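Local coordinates for protein 2-C-methyl-D-erythritol 4-phosphate cytidylyltransferase (Thermus thermophilus HB8, PDB 2PX7) that probably catalyses the transfer of a cytidylyl group from CTP to 2-C-methyl-D-erythritol 4-phosphate, releasing diphosphate, in the route from 1-deoxy-D-xylulose 5-phosphate to isoprenoids, at residues V26-P31 with A66-A71; V109-V114 with Q171-A176. One frame throughout, in Å; residues are numbered along the deposited sequence.

Contact 1 (V26-P31 with A66-A71); sequences VSVLIP and AEVLVA
The middle of two neighbouring strands is where this contact is tight: L29 and L69 lie alongside each other, pointing the same way, with CD2 of L29 3.6 Å from CD1 of L69. L29 has its CG swung anti to the carbonyl carbon (chi1 -40°), which helps bring that methyl over to its neighbour. On the other side of the sheet CG1 of I30 passes obliquely 4.1 Å from CG1 of V68, and its CB sits beside CG2 of V70; helix 54-61 covers these residues through L55, T58 and L59. The backbones between run parallel in exact register, hydrogen-bonded from L69 N to V28 O at 2.8 Å and from I30 N to L69 O at the same length. This is the first parallel pair of the Rossmann-like cytidylyltransferase core, reached by a right-handed beta-alpha-beta crossover through helix 54-61. Toward the start of the strands the fit slackens. Here A66 is exposed, V26 and E67 are partly so, and the bond from E67 N to V26 O is bent to 143°. One polar pair of side chains bridges this end: the buried S27 donates through OG to E67 OE1 over 2.7 Å, the acceptor using its lone pair turned away from OE2. That oxygen also accepts the backbone N-H of S105, and two donors on OE1 probably limit the turning of the carboxylate.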
loop_
_atom_site.group_PDB
_atom_site.type_symbol
_atom_site.label_atom_id
_atom_site.label_comp_id
_atom_site.label_asym_id
_atom_site.label_seq_id
_atom_site.Cartn_x
_atom_site.Cartn_y
_atom_site.Cartn_z
ATOM N N VAL A 26 24.216 12.850 -9.200
ATOM C CA VAL A 26 25.367 12.196 -8.419
ATOM C C VAL A 26 25.447 10.588 -8.345
ATOM O O VAL A 26 25.415 9.964 -9.387
ATOM C CB VAL A 26 25.740 12.953 -7.083
ATOM C CG1 VAL A 26 26.810 13.997 -7.344
ATOM C CG2 VAL A 26 24.555 13.643 -6.445
ATOM N N SER A 27 25.565 9.910 -7.194
ATOM C CA SER A 27 25.835 8.411 -7.215
ATOM C C SER A 27 24.712 7.338 -6.875
ATOM O O SER A 27 24.324 7.171 -5.728
ATOM C CB SER A 27 27.094 8.129 -6.393
ATOM O OG SER A 27 27.811 7.002 -6.852
ATOM N N VAL A 28 24.234 6.579 -7.864
ATOM C CA VAL A 28 23.048 5.716 -7.684
ATOM C C VAL A 28 23.390 4.218 -7.590
ATOM O O VAL A 28 24.028 3.666 -8.491
ATOM C CB VAL A 28 21.992 5.942 -8.824
ATOM C CG1 VAL A 28 20.839 4.993 -8.686
ATOM C CG2 VAL A 28 21.489 7.393 -8.848
ATOM N N LEU A 29 22.960 3.562 -6.508
ATOM C CA LEU A 29 23.237 2.127 -6.323
ATOM C C LEU A 29 21.971 1.316 -6.467
ATOM O O LEU A 29 21.001 1.565 -5.755
ATOM C CB LEU A 29 23.904 1.840 -4.964
ATOM C CG LEU A 29 24.965 2.839 -4.476
ATOM C CD1 LEU A 29 25.552 2.396 -3.120
ATOM C CD2 LEU A 29 26.072 2.982 -5.519
ATOM N N ILE A 30 21.996 0.354 -7.389
ATOM C CA ILE A 30 20.870 -0.533 -7.669
ATOM C C ILE A 30 21.202 -2.003 -7.318
ATOM O O ILE A 30 21.677 -2.758 -8.177
ATOM C CB ILE A 30 20.413 -0.424 -9.175
ATOM C CG1 ILE A 30 20.232 1.043 -9.641
ATOM C CG2 ILE A 30 19.216 -1.346 -9.488
ATOM C CD1 ILE A 30 19.160 1.925 -8.888
ATOM N N PRO A 31 20.934 -2.424 -6.060
ATOM C CA PRO A 31 21.219 -3.814 -5.652
ATOM C C PRO A 31 20.204 -4.813 -6.193
ATOM O O PRO A 31 19.416 -5.342 -5.429
ATOM C CB PRO A 31 21.136 -3.752 -4.118
ATOM C CG PRO A 31 20.110 -2.628 -3.847
ATOM C CD PRO A 31 20.348 -1.623 -4.955
ATOM N N ALA A 66 24.960 11.218 -12.199
ATOM C CA ALA A 66 26.333 11.194 -12.705
ATOM C C ALA A 66 26.899 9.764 -12.828
ATOM O O ALA A 66 27.704 9.489 -13.711
ATOM C CB ALA A 66 27.246 12.089 -11.852
ATOM N N GLU A 67 26.447 8.858 -11.956
ATOM C CA GLU A 67 26.950 7.475 -11.908
ATOM C C GLU A 67 25.848 6.516 -11.430
ATOM O O GLU A 67 25.233 6.736 -10.377
ATOM C CB GLU A 67 28.165 7.414 -10.972
ATOM C CG GLU A 67 28.765 6.029 -10.756
ATOM C CD GLU A 67 29.944 6.050 -9.784
ATOM O OE1 GLU A 67 29.746 6.331 -8.579
ATOM O OE2 GLU A 67 31.078 5.763 -10.231
ATOM N N VAL A 68 25.574 5.486 -12.224
ATOM C CA VAL A 68 24.646 4.422 -11.847
ATOM C C VAL A 68 25.430 3.101 -11.765
ATOM O O VAL A 68 26.119 2.705 -12.718
ATOM C CB VAL A 68 23.451 4.286 -12.823
ATOM C CG1 VAL A 68 22.450 3.233 -12.324
ATOM C CG2 VAL A 68 22.742 5.645 -13.050
ATOM N N LEU A 69 25.331 2.444 -10.613
ATOM C CA LEU A 69 26.010 1.169 -10.368
ATOM C C LEU A 69 24.963 0.119 -10.060
ATOM O O LEU A 69 24.103 0.321 -9.196
ATOM C CB LEU A 69 26.987 1.311 -9.201
ATOM C CG LEU A 69 28.136 2.314 -9.374
ATOM C CD1 LEU A 69 28.694 2.735 -8.037
ATOM C CD2 LEU A 69 29.266 1.723 -10.234
ATOM N N VAL A 70 25.029 -0.992 -10.782
ATOM C CA VAL A 70 24.013 -2.037 -10.726
ATOM C C VAL A 70 24.641 -3.372 -10.344
ATOM O O VAL A 70 25.681 -3.757 -10.892
ATOM C CB VAL A 70 23.285 -2.195 -12.090
ATOM C CG1 VAL A 70 22.206 -3.301 -12.024
ATOM C CG2 VAL A 70 22.673 -0.864 -12.537
ATOM N N ALA A 71 23.994 -4.073 -9.416
ATOM C CA ALA A 71 24.398 -5.410 -9.020
ATOM C C ALA A 71 23.479 -6.425 -9.669
ATOM O O ALA A 71 22.252 -6.279 -9.610
ATOM C CB ALA A 71 24.352 -5.556 -7.514
#

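Contact 2 (V109-V114 with Q171-A176); sequences VLVHDV and QGFFTA
V109 spreads its two methyls over the turn from strand to helix in the facing segment: CG2 packs obliquely against CB of F173, 4.0 Å away, while CG1 lies 3.5 Å from OG1 of T175 and also touches its CG2. Chi1 of -79° directs CG1 away from its own carbonyl carbon and puts CG2 between the backbone N and that carbon, so that one methyl serves the strand residue and the other the first turn of helix 175-188. The T175 hydroxyl spends its polar contact elsewhere, on the backbone O of L106. With both V109 methyls gone, as in an alanine, a gap is likely to open beside T175 and CB of F173. The backbones form an antiparallel pair, V109 with F173 and V111 with Q171 being hydrogen-bonded pairs, and the bond from V109 N to F173 O is short and straight (2.8 Å, 174°). Strand 165-174 is the one reversed strand in the mixed sheet of the cytidylyltransferase fold, antiparallel to both 108-111 and 136-142. Between the two bonded pairs L110 faces G172, with CD2 of L110 lying 3.8 Å from the CA of the glycine, which has no side chain to meet it. On the face that carries V109, CG2 of V111 comes up to the edge of the F173 ring, near its plane and 4.5 Å from CD2. OE1 of Q171 also lies in the plane at the ring's edge, and it accepts the backbone N-H of A196, while NE2 of Q171 bonds to D194 and to the carbonyl of Q168. Helix 195-201 packs on the same face, D195 and V199 touching F173.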
loop_
_atom_site.group_PDB
_atom_site.type_symbol
_atom_site.label_atom_id
_atom_site.label_comp_id
_atom_site.label_asym_id
_atom_site.label_seq_id
_atom_site.Cartn_x
_atom_site.Cartn_y
_atom_site.Cartn_z
ATOM N N VAL A 109 24.908 9.261 -2.153
ATOM C CA VAL A 109 24.371 8.053 -2.789
ATOM C C VAL A 109 22.861 7.971 -2.700
ATOM O O VAL A 109 22.283 8.359 -1.706
ATOM C CB VAL A 109 24.942 6.709 -2.214
ATOM C CG1 VAL A 109 26.277 6.425 -2.770
ATOM C CG2 VAL A 109 24.957 6.689 -0.653
ATOM N N LEU A 110 22.248 7.420 -3.744
ATOM C CA LEU A 110 20.857 6.982 -3.690
ATOM C C LEU A 110 20.835 5.478 -3.880
ATOM O O LEU A 110 21.498 4.946 -4.775
ATOM C CB LEU A 110 20.015 7.670 -4.761
ATOM C CG LEU A 110 19.812 9.190 -4.632
ATOM C CD1 LEU A 110 19.214 9.754 -5.913
ATOM C CD2 LEU A 110 18.918 9.567 -3.419
ATOM N N VAL A 111 20.118 4.785 -3.006
ATOM C CA VAL A 111 20.007 3.341 -3.102
ATOM C C VAL A 111 18.548 2.992 -3.419
ATOM O O VAL A 111 17.635 3.411 -2.698
ATOM C CB VAL A 111 20.417 2.645 -1.786
ATOM C CG1 VAL A 111 20.564 1.130 -2.011
ATOM C CG2 VAL A 111 21.712 3.261 -1.231
ATOM N N HIS A 112 18.338 2.232 -4.487
ATOM C CA HIS A 112 16.994 2.005 -4.982
ATOM C C HIS A 112 16.690 0.546 -5.302
ATOM O O HIS A 112 17.512 -0.146 -5.879
ATOM C CB HIS A 112 16.710 2.898 -6.200
ATOM C CG HIS A 112 15.298 2.804 -6.687
ATOM N ND1 HIS A 112 14.225 3.252 -5.947
ATOM C CD2 HIS A 112 14.781 2.289 -7.828
ATOM C CE1 HIS A 112 13.108 3.029 -6.618
ATOM N NE2 HIS A 112 13.417 2.442 -7.762
ATOM N N ASP A 113 15.503 0.097 -4.886
ATOM C CA ASP A 113 14.978 -1.220 -5.207
ATOM C C ASP A 113 14.531 -1.241 -6.641
ATOM O O ASP A 113 13.684 -0.445 -7.007
ATOM C CB ASP A 113 13.720 -1.506 -4.398
ATOM C CG ASP A 113 13.990 -1.717 -2.958
ATOM O OD1 ASP A 113 15.182 -1.828 -2.557
ATOM O OD2 ASP A 113 12.983 -1.765 -2.200
ATOM N N VAL A 114 15.060 -2.173 -7.434
ATOM C CA VAL A 114 14.698 -2.309 -8.850
ATOM C C VAL A 114 13.229 -2.756 -9.044
ATOM O O VAL A 114 12.659 -2.584 -10.122
ATOM C CB VAL A 114 15.711 -3.262 -9.606
ATOM C CG1 VAL A 114 15.386 -4.733 -9.355
ATOM C CG2 VAL A 114 15.743 -2.964 -11.100
ATOM N N GLN A 171 16.556 5.570 -1.035
ATOM C CA GLN A 171 17.059 6.134 0.220
ATOM C C GLN A 171 18.393 6.840 -0.031
ATOM O O GLN A 171 19.266 6.299 -0.720
ATOM C CB GLN A 171 17.181 5.035 1.285
ATOM C CG GLN A 171 15.907 4.166 1.406
ATOM C CD GLN A 171 15.861 3.315 2.634
ATOM O OE1 GLN A 171 16.876 3.107 3.330
ATOM N NE2 GLN A 171 14.657 2.839 2.957
ATOM N N GLY A 172 18.550 8.046 0.520
ATOM C CA GLY A 172 19.679 8.917 0.197
ATOM C C GLY A 172 20.593 9.102 1.390
ATOM O O GLY A 172 20.132 9.242 2.503
ATOM N N PHE A 173 21.901 9.092 1.159
ATOM C CA PHE A 173 22.863 9.184 2.262
ATOM C C PHE A 173 24.109 9.899 1.789
ATOM O O PHE A 173 24.425 9.848 0.591
ATOM C CB PHE A 173 23.257 7.774 2.762
ATOM C CG PHE A 173 22.082 6.919 3.183
ATOM C CD1 PHE A 173 21.529 7.050 4.452
ATOM C CD2 PHE A 173 21.546 5.986 2.318
ATOM C CE1 PHE A 173 20.418 6.273 4.848
ATOM C CE2 PHE A 173 20.446 5.202 2.687
ATOM C CZ PHE A 173 19.873 5.360 3.961
ATOM N N PHE A 174 24.821 10.550 2.713
ATOM C CA PHE A 174 26.249 10.807 2.478
ATOM C C PHE A 174 26.914 9.437 2.284
ATOM O O PHE A 174 26.718 8.523 3.086
ATOM C CB PHE A 174 26.907 11.542 3.658
ATOM C CG PHE A 174 26.314 12.912 3.954
ATOM C CD1 PHE A 174 25.754 13.697 2.933
ATOM C CD2 PHE A 174 26.354 13.434 5.245
ATOM C CE1 PHE A 174 25.233 14.962 3.211
ATOM C CE2 PHE A 174 25.811 14.700 5.537
ATOM C CZ PHE A 174 25.266 15.459 4.517
ATOM N N THR A 175 27.686 9.287 1.211
ATOM C CA THR A 175 28.388 8.019 0.902
ATOM C C THR A 175 29.267 7.551 2.068
ATOM O O THR A 175 29.248 6.374 2.435
ATOM C CB THR A 175 29.235 8.186 -0.368
ATOM O OG1 THR A 175 28.417 8.788 -1.381
ATOM C CG2 THR A 175 29.766 6.840 -0.870
ATOM N N ALA A 176 30.001 8.483 2.656
ATOM C CA ALA A 176 30.871 8.207 3.809
ATOM C C ALA A 176 30.096 7.674 5.022
ATOM O O ALA A 176 30.592 6.847 5.790
ATOM C CB ALA A 176 31.609 9.467 4.198
#

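From the N terminus, strand 27-31 comes first; the chain then passes through helix 54-61 and returns as strand 67-72, closing contact 1. Only afterwards, beyond strand 85-88 and helix 93-103, does it lay down strand 108-111; it then goes through helix 121-134, strand 136-142 and the two-stranded arm of 146-150 and 156-159 before strand 165-174 closes contact 2. The two loops follow in series, neither enclosing nor crossing the other. In space they join at the centre of the sheet: strands 27-31 and 108-111 are neighbours, probably hydrogen-bonded from L29 N to L110 O and from L110 N to S27 O, making four consecutive strands from 67-72 to 165-174.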